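Long-range contacts in 6-phospho-beta-d glycosidase (Streptococcus pyogenes, PDB 5FOO), which hydrolyses beta-glucosidic bonds, most likely those of 6-phosphorylated beta-glucosides, as a member of glycoside hydrolase family 1: residues 381-386 against 445-451; 341-347 against 396-402. The protein carries 1 engineered substitution. All blocks are in the same frame, centred on the assembly; numbering follows the deposited sequence.

Overall arrangement
Both contacts lie outside the site that holds 6-phosphocyclophellitol: the side chain of K447 in interaction 1 and that of I341 in interaction 2 are each about 12 Å from the ligand. The contact centres are 24 Å apart and the nearest atoms about 9 Å, so they do not touch. Helix 387-405 relates them, since D386 of interaction 1 immediately precedes it and residues 396-402 of interaction 2 belong to it. Interaction 1 ties the loop before this helix to the start of helix 448-459; interaction 2 packs the helix itself against 344-356. W339 of the pocket lies two residues before I341, and E366, near the end of strand 362-367, precedes the 381-386 loop.

Interaction 1: 381-386 against 445-451; sequences TGQIQD and RPKASAY
The guanidinium of R445 lies against the backbone of the 381-386 loop. On one face, Q383 N stands over the centre of its plane, while G382 C sits toward the rim, 3.2 Å from NH1; G382 has no CB to hold the two groups apart. At the edge, NH1 and NH2 both donate to T381 O, each at 3.0 Å, an end-on grip by two nitrogens on one oxygen. Both reach that oxygen from the same face of its carbonyl plane, with NH2 well above it. T381 OG1, in the guanidinium plane, adds a weak bond from NH2. A second flat group, the Y451 ring, meets the end of Q383 at its edge, the amide and ring planes 25° apart. The extended Q383 chain gets there by passing P446, its CG 3.7 Å from P446 O.

Further along, A448 N donates to I384 O at 3.0 Å, almost straight at 177°. The D386 carboxylate uses both oxygens on S449, each from the syn side: OD1 accepts from the backbone N at 2.8 Å and OD2 from OG at 2.6 Å. A chi1 of 55°, placing CG between the backbone N and carbonyl carbon, turns the carboxylate to this helix start; R389 forms a salt bridge with OD2. I384 and K447 run side by side, I384 CB 4.0 Å from K447 CG, while K447 NZ leads away to salt bridges with E374 and D420.

The N-H groups of A448 and S449, at the start of helix 448-459, thus find acceptors in the loop that follows barrel strand 362-367. This joins the last two beta-alpha units of the family 1 TIM barrel, where the antiparallel pair 435-437/444-446 passes into the helix after the eighth strand.

Interaction 2: 341-347 against 396-402; sequences IYPEAVY and HLTYLHK
I341 brings CG2 to the edge of the H396 ring, at a loose 4.5 Å from CE1. Next, Y342 N is linked to H396 NE2 through water 2, which accepts from the backbone N and lies in the imidazole plane. P343 then takes one face of that ring: its CB stands 3.6 Å from the H396 ring centroid, only 4° off the normal, a CH-pi contact. The imidazole is held from its other nitrogen too, since ND1 is hydrogen-bonded to F392 O.

E344 CA lies over the centre of the Y399 ring face, a CH-pi contact; its side chain follows over the same face, CG above the CZ end and 3.4 Å from Y399 OH. Here helices 344-356 and 387-405, which follow the sixth and seventh strands of the (beta/alpha)8 barrel, pack as neighbours outside it, with no direct hydrogen bond between the two segments.

V346 points into this interface and splits its methyls: CG1 reaches L400 CD1 at 3.7 Å, whereas CG2 touches the edge of H396 at CD2, 3.8 Å away. Finally, Y347 sets CB against Y399 CD1 and turns one face of its ring, CG anti to the backbone N (chi1 173°), to the extended K402 chain. K402 CD passes the CD1-CE1 edge, CE lies over the face in a CH-pi contact, and NZ ends 4.0 Å from the Y347 centroid, 6° off the normal, a cation-pi interaction.

Interaction 1: 381-386 against 445-451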
# COMPACT_ATOMS: atom_id res chain seq x y z
N THR A 381 5.70 25.20 23.07
CA THR A 381 5.99 23.96 23.77
C THR A 381 6.90 23.00 23.03
O THR A 381 7.32 22.04 23.64
CB THR A 381 4.71 23.24 24.26
OG1 THR A 381 5.12 22.15 25.10
CG2 THR A 381 3.82 22.69 23.15
N GLY A 382 7.22 23.25 21.76
CA GLY A 382 7.98 22.30 20.94
C GLY A 382 7.18 21.29 20.11
O GLY A 382 7.72 20.62 19.25
N GLN A 383 5.88 21.18 20.35
CA GLN A 383 4.99 20.33 19.59
C GLN A 383 4.74 20.92 18.24
O GLN A 383 4.37 22.08 18.18
CB GLN A 383 3.65 20.23 20.30
CG GLN A 383 2.59 19.44 19.55
CD GLN A 383 1.34 19.21 20.37
OE1 GLN A 383 0.27 19.77 20.10
NE2 GLN A 383 1.46 18.36 21.37
N ILE A 384 4.87 20.12 17.19
CA ILE A 384 4.47 20.49 15.86
C ILE A 384 2.96 20.74 15.77
O ILE A 384 2.20 19.86 16.06
CB ILE A 384 4.91 19.44 14.82
CG1 ILE A 384 6.44 19.33 14.78
CG2 ILE A 384 4.41 19.83 13.44
CD1 ILE A 384 6.99 18.20 13.92
N GLN A 385 2.55 21.94 15.37
CA GLN A 385 1.14 22.31 15.18
C GLN A 385 0.76 22.09 13.78
O GLN A 385 0.67 23.03 13.00
CB GLN A 385 0.90 23.78 15.52
CG GLN A 385 1.32 24.10 16.93
CD GLN A 385 0.69 23.16 17.96
OE1 GLN A 385 1.38 22.36 18.59
NE2 GLN A 385 -0.61 23.25 18.13
N ASP A 386 0.46 20.84 13.45
CA ASP A 386 0.16 20.45 12.07
C ASP A 386 -1.30 20.56 11.77
O ASP A 386 -1.95 19.54 11.45
CB ASP A 386 0.70 19.04 11.75
CG ASP A 386 0.20 17.95 12.73
OD1 ASP A 386 -0.24 18.24 13.87
OD2 ASP A 386 0.32 16.77 12.37
N ARG A 445 7.80 12.37 19.21
CA ARG A 445 7.03 13.40 19.84
C ARG A 445 5.73 13.60 19.11
O ARG A 445 5.73 14.04 17.95
CB ARG A 445 7.82 14.71 19.85
CG ARG A 445 6.96 15.80 20.45
CD ARG A 445 7.75 16.93 21.09
NE ARG A 445 6.81 17.63 21.97
CZ ARG A 445 7.03 18.76 22.63
NH1 ARG A 445 8.21 19.40 22.53
NH2 ARG A 445 6.05 19.28 23.38
N PRO A 446 4.60 13.32 19.77
CA PRO A 446 3.27 13.51 19.14
C PRO A 446 3.08 14.89 18.59
O PRO A 446 3.48 15.86 19.25
CB PRO A 446 2.30 13.31 20.30
CG PRO A 446 3.02 12.30 21.18
CD PRO A 446 4.50 12.62 21.08
N LYS A 447 2.44 15.00 17.43
CA LYS A 447 2.09 16.29 16.85
C LYS A 447 0.66 16.59 17.27
O LYS A 447 -0.07 15.70 17.80
CB LYS A 447 2.22 16.29 15.32
CG LYS A 447 3.47 15.66 14.79
CD LYS A 447 3.58 15.79 13.26
CE LYS A 447 4.73 14.95 12.71
NZ LYS A 447 4.64 14.63 11.27
N ALA A 448 0.24 17.83 17.05
CA ALA A 448 -1.16 18.16 17.31
C ALA A 448 -2.15 17.19 16.66
O ALA A 448 -3.23 16.99 17.20
CB ALA A 448 -1.48 19.56 16.86
N SER A 449 -1.83 16.66 15.48
CA SER A 449 -2.80 15.80 14.80
C SER A 449 -2.97 14.49 15.55
O SER A 449 -4.02 13.90 15.47
CB SER A 449 -2.43 15.54 13.35
OG SER A 449 -1.19 14.94 13.34
N ALA A 450 -1.97 14.06 16.31
CA ALA A 450 -2.11 12.84 17.11
C ALA A 450 -3.21 12.97 18.17
O ALA A 450 -3.93 11.98 18.40
CB ALA A 450 -0.80 12.48 17.78
N TYR A 451 -3.30 14.14 18.83
CA TYR A 451 -4.32 14.41 19.85
C TYR A 451 -5.66 14.63 19.20
O TYR A 451 -6.70 14.24 19.75
CB TYR A 451 -3.93 15.56 20.81
CG TYR A 451 -2.70 15.18 21.57
CD1 TYR A 451 -2.73 14.16 22.56
CD2 TYR A 451 -1.49 15.78 21.29
CE1 TYR A 451 -1.58 13.78 23.23
CE2 TYR A 451 -0.33 15.40 21.93
CZ TYR A 451 -0.39 14.41 22.88
OH TYR A 451 0.76 14.07 23.49
O HOH W 1 5.82 17.42 17.54

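Interaction 2: 341-347 against 396-402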
# COMPACT_ATOMS: atom_id res chain seq x y z
N ILE A 341 -5.04 18.12 -3.97
CA ILE A 341 -5.87 17.70 -2.87
C ILE A 341 -7.35 17.76 -3.36
O ILE A 341 -7.87 18.84 -3.78
CB ILE A 341 -5.64 18.64 -1.69
CG1 ILE A 341 -4.15 18.48 -1.24
CG2 ILE A 341 -6.71 18.43 -0.55
CD1 ILE A 341 -3.78 19.33 -0.05
N TYR A 342 -8.01 16.59 -3.34
CA TYR A 342 -9.40 16.44 -3.78
C TYR A 342 -10.11 15.30 -2.94
O TYR A 342 -10.25 14.17 -3.42
CB TYR A 342 -9.41 16.12 -5.30
CG TYR A 342 -10.75 16.28 -5.89
CD1 TYR A 342 -11.35 17.56 -6.00
CD2 TYR A 342 -11.48 15.17 -6.28
CE1 TYR A 342 -12.64 17.70 -6.52
CE2 TYR A 342 -12.72 15.31 -6.84
CZ TYR A 342 -13.30 16.55 -6.91
OH TYR A 342 -14.58 16.57 -7.39
N PRO A 343 -10.49 15.59 -1.69
CA PRO A 343 -11.10 14.56 -0.79
C PRO A 343 -12.43 13.93 -1.25
O PRO A 343 -12.80 12.86 -0.79
CB PRO A 343 -11.31 15.35 0.53
CG PRO A 343 -11.42 16.78 0.11
CD PRO A 343 -10.41 16.91 -1.02
N GLU A 344 -13.09 14.56 -2.18
CA GLU A 344 -14.32 14.06 -2.76
C GLU A 344 -14.09 12.77 -3.41
O GLU A 344 -15.01 11.97 -3.53
CB GLU A 344 -14.87 15.02 -3.78
CG GLU A 344 -15.32 16.35 -3.21
CD GLU A 344 -14.27 17.49 -3.20
OE1 GLU A 344 -13.02 17.25 -3.06
OE2 GLU A 344 -14.73 18.65 -3.32
N ALA A 345 -12.88 12.55 -3.88
CA ALA A 345 -12.57 11.26 -4.49
C ALA A 345 -12.84 10.07 -3.55
O ALA A 345 -13.10 8.97 -4.01
CB ALA A 345 -11.12 11.20 -4.99
N VAL A 346 -12.71 10.28 -2.24
CA VAL A 346 -13.02 9.20 -1.28
C VAL A 346 -14.45 8.72 -1.37
O VAL A 346 -14.69 7.54 -1.28
CB VAL A 346 -12.76 9.63 0.13
CG1 VAL A 346 -13.18 8.52 1.13
CG2 VAL A 346 -11.28 9.95 0.29
N TYR A 347 -15.39 9.65 -1.56
CA TYR A 347 -16.79 9.33 -1.75
C TYR A 347 -16.94 8.57 -3.04
O TYR A 347 -17.57 7.48 -3.08
CB TYR A 347 -17.64 10.61 -1.75
CG TYR A 347 -19.10 10.40 -2.10
CD1 TYR A 347 -20.05 9.93 -1.15
CD2 TYR A 347 -19.55 10.67 -3.36
CE1 TYR A 347 -21.39 9.75 -1.50
CE2 TYR A 347 -20.87 10.45 -3.71
CZ TYR A 347 -21.76 10.01 -2.78
OH TYR A 347 -23.02 9.84 -3.25
N HIS A 396 -11.08 14.27 4.45
CA HIS A 396 -11.14 12.98 3.74
C HIS A 396 -12.12 12.05 4.49
O HIS A 396 -12.96 11.35 3.88
CB HIS A 396 -9.72 12.37 3.57
CG HIS A 396 -8.95 13.01 2.46
ND1 HIS A 396 -8.35 14.25 2.58
CD2 HIS A 396 -8.70 12.59 1.19
CE1 HIS A 396 -7.80 14.59 1.44
NE2 HIS A 396 -7.99 13.61 0.57
N LEU A 397 -12.00 12.11 5.81
CA LEU A 397 -12.89 11.41 6.74
C LEU A 397 -14.32 11.85 6.60
O LEU A 397 -15.21 11.02 6.79
CB LEU A 397 -12.48 11.58 8.20
CG LEU A 397 -11.58 10.50 8.74
CD1 LEU A 397 -11.07 10.94 10.07
CD2 LEU A 397 -12.31 9.19 8.90
N THR A 398 -14.56 13.14 6.29
CA THR A 398 -15.91 13.63 6.10
C THR A 398 -16.50 12.97 4.87
O THR A 398 -17.71 12.61 4.84
CB THR A 398 -15.97 15.15 5.98
OG1 THR A 398 -15.48 15.74 7.19
CG2 THR A 398 -17.36 15.60 5.78
N TYR A 399 -15.69 12.81 3.83
CA TYR A 399 -16.23 12.17 2.66
C TYR A 399 -16.35 10.66 2.81
O TYR A 399 -17.21 10.08 2.18
CB TYR A 399 -15.47 12.55 1.41
CG TYR A 399 -15.83 13.93 0.92
CD1 TYR A 399 -16.95 14.12 0.12
CD2 TYR A 399 -15.06 15.02 1.26
CE1 TYR A 399 -17.30 15.38 -0.33
CE2 TYR A 399 -15.39 16.29 0.81
CZ TYR A 399 -16.50 16.45 0.00
OH TYR A 399 -16.81 17.69 -0.44
N LEU A 400 -15.50 10.03 3.62
CA LEU A 400 -15.66 8.61 3.95
C LEU A 400 -16.99 8.41 4.69
O LEU A 400 -17.72 7.50 4.39
CB LEU A 400 -14.51 8.12 4.81
CG LEU A 400 -14.43 6.64 4.95
CD1 LEU A 400 -14.16 5.97 3.61
CD2 LEU A 400 -13.38 6.28 5.97
N HIS A 401 -17.28 9.29 5.61
CA HIS A 401 -18.58 9.23 6.34
C HIS A 401 -19.78 9.34 5.40
O HIS A 401 -20.68 8.51 5.45
CB HIS A 401 -18.67 10.29 7.43
CG HIS A 401 -19.85 10.11 8.35
ND1 HIS A 401 -21.08 10.68 8.10
CD2 HIS A 401 -20.00 9.38 9.49
CE1 HIS A 401 -21.93 10.33 9.04
NE2 HIS A 401 -21.29 9.55 9.91
N LYS A 402 -19.71 10.30 4.48
CA LYS A 402 -20.71 10.44 3.42
C LYS A 402 -20.88 9.14 2.66
O LYS A 402 -21.97 8.69 2.44
CB LYS A 402 -20.36 11.62 2.50
CG LYS A 402 -21.54 12.16 1.68
CD LYS A 402 -21.08 13.04 0.52
CE LYS A 402 -22.18 13.36 -0.48
NZ LYS A 402 -21.58 13.98 -1.70
O HOH W 2 -6.68 14.46 -1.79